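PDB 4H7N: aldehyde dehydrogenase from Anabaena variabilis, which probably oxidises aldehydes to carboxylic acids with NAD+ as the hydride acceptor, as other members of the aldehyde dehydrogenase family do. Local coordinates for residues I115-L120 with L460-S465. Sequence-based numbering, arbitrary orientation.
Sequences IPFIAL and LIKTNS
F117 meets N464 at the end of the antiparallel pairing between strands 118-134 and 454-462. The amide of N464 lies against the root of the F117 side chain, its plane turned 23° from the ring. N464 CG sits 3.4 Å from F117 CB. At F117 CG both amide arms are near, with N464 ND2 at 3.6 Å. Further out, F117 CD1 has N464 OD1 at 3.5 Å, and CD2 has ND2 more loosely. K462 NZ stands loosely off CD1 and CE1; CE2 and CZ lie farther from 460-465. I115 CG2 lies over the ring centre on one face.

K462 NZ donates to N464 OD1 at 2.7 Å and also forms a salt bridge with D468. An alanine in place of N464 would probably leave K462 NZ without this acceptor and open a gap beside F117 CB and its ring.

Beyond the last paired residues, I118 and K462, F117 O accepts from T463 N at 2.9 Å and, from above the carbonyl plane, from T463 OG1. OG1 lies between the backbone N and carbonyl carbon of T463 (chi1 62°) and reaches F117 O from the same face as T463 N. A119 and I461 form a hydrogen-bonded pair, with I461 N to A119 O at 2.7 Å. On the I118 and K462 face, L120 CD1 packs on L460 CD2.

The contact lies in the projecting arm. Strand 118-134 also pairs with 109-112, and L460 and I461 pair in parallel with a strand of the second subunit, continuing the sheet across the interface.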
# COMPACT_ATOMS: atom_id res chain seq x y z
N ILE A 115 9.70 14.69 23.45
CA ILE A 115 10.97 14.98 24.09
C ILE A 115 11.33 16.45 23.83
O ILE A 115 11.35 16.89 22.67
CB ILE A 115 12.04 13.99 23.60
CG1 ILE A 115 11.57 12.57 23.93
CG2 ILE A 115 13.40 14.29 24.21
CD1 ILE A 115 12.62 11.53 23.73
N PRO A 116 11.61 17.24 24.90
CA PRO A 116 11.69 18.67 24.64
C PRO A 116 12.89 19.09 23.81
O PRO A 116 12.83 20.15 23.23
CB PRO A 116 11.73 19.31 26.05
CG PRO A 116 11.96 18.21 27.00
CD PRO A 116 11.72 16.90 26.33
N PHE A 117 13.97 18.30 23.76
CA PHE A 117 15.15 18.66 22.96
C PHE A 117 15.22 17.94 21.60
O PHE A 117 16.26 18.00 20.93
CB PHE A 117 16.44 18.42 23.71
CG PHE A 117 16.57 17.04 24.30
CD1 PHE A 117 17.15 16.01 23.58
CD2 PHE A 117 16.13 16.78 25.60
CE1 PHE A 117 17.28 14.74 24.13
CE2 PHE A 117 16.26 15.52 26.15
CZ PHE A 117 16.83 14.49 25.41
N ILE A 118 14.14 17.28 21.21
CA ILE A 118 14.01 16.70 19.91
C ILE A 118 12.83 17.31 19.17
O ILE A 118 11.66 17.20 19.61
CB ILE A 118 13.78 15.15 19.93
CG1 ILE A 118 14.84 14.38 20.73
CG2 ILE A 118 13.72 14.60 18.51
CD1 ILE A 118 16.27 14.51 20.22
N ALA A 119 13.13 17.90 18.01
CA ALA A 119 12.14 18.49 17.12
C ALA A 119 11.93 17.58 15.89
O ALA A 119 12.82 16.85 15.52
CB ALA A 119 12.63 19.85 16.68
N LEU A 120 10.78 17.69 15.25
CA LEU A 120 10.42 16.84 14.13
C LEU A 120 10.07 17.71 12.93
O LEU A 120 9.26 18.65 13.04
CB LEU A 120 9.21 15.98 14.53
CG LEU A 120 8.58 15.18 13.38
CD1 LEU A 120 9.49 14.06 12.89
CD2 LEU A 120 7.23 14.61 13.81
N LEU A 460 14.30 13.92 12.63
CA LEU A 460 14.29 14.12 14.06
C LEU A 460 15.57 14.83 14.47
O LEU A 460 16.66 14.32 14.29
CB LEU A 460 14.19 12.78 14.78
CG LEU A 460 12.84 12.09 14.56
CD1 LEU A 460 12.87 10.60 14.90
CD2 LEU A 460 11.76 12.81 15.38
N ILE A 461 15.39 16.00 15.07
CA ILE A 461 16.46 16.96 15.25
C ILE A 461 16.78 17.21 16.70
O ILE A 461 15.94 17.66 17.47
CB ILE A 461 16.07 18.29 14.60
CG1 ILE A 461 15.75 18.06 13.12
CG2 ILE A 461 17.18 19.31 14.77
CD1 ILE A 461 14.95 19.13 12.45
N LYS A 462 18.02 16.93 17.07
CA LYS A 462 18.49 17.21 18.40
C LYS A 462 18.86 18.70 18.49
O LYS A 462 19.78 19.15 17.84
CB LYS A 462 19.67 16.31 18.75
CG LYS A 462 20.18 16.54 20.17
CD LYS A 462 21.42 15.72 20.42
CE LYS A 462 22.09 16.08 21.74
NZ LYS A 462 21.17 15.87 22.89
N THR A 463 18.09 19.46 19.25
CA THR A 463 18.31 20.90 19.37
C THR A 463 19.20 21.33 20.59
O THR A 463 19.44 22.52 20.74
CB THR A 463 16.97 21.64 19.54
OG1 THR A 463 16.35 21.19 20.75
CG2 THR A 463 16.03 21.35 18.36
N ASN A 464 19.67 20.43 21.45
CA ASN A 464 20.46 20.88 22.61
C ASN A 464 21.87 20.33 22.53
O ASN A 464 22.21 19.71 21.55
CB ASN A 464 19.78 20.48 23.93
CG ASN A 464 19.76 18.98 24.12
OD1 ASN A 464 19.82 18.20 23.14
ND2 ASN A 464 19.69 18.54 25.37
N SER A 465 22.67 20.53 23.57
CA SER A 465 24.09 20.20 23.51
C SER A 465 24.61 19.25 24.56
O SER A 465 25.79 18.96 24.57
CB SER A 465 24.92 21.48 23.55
OG SER A 465 25.00 21.96 22.23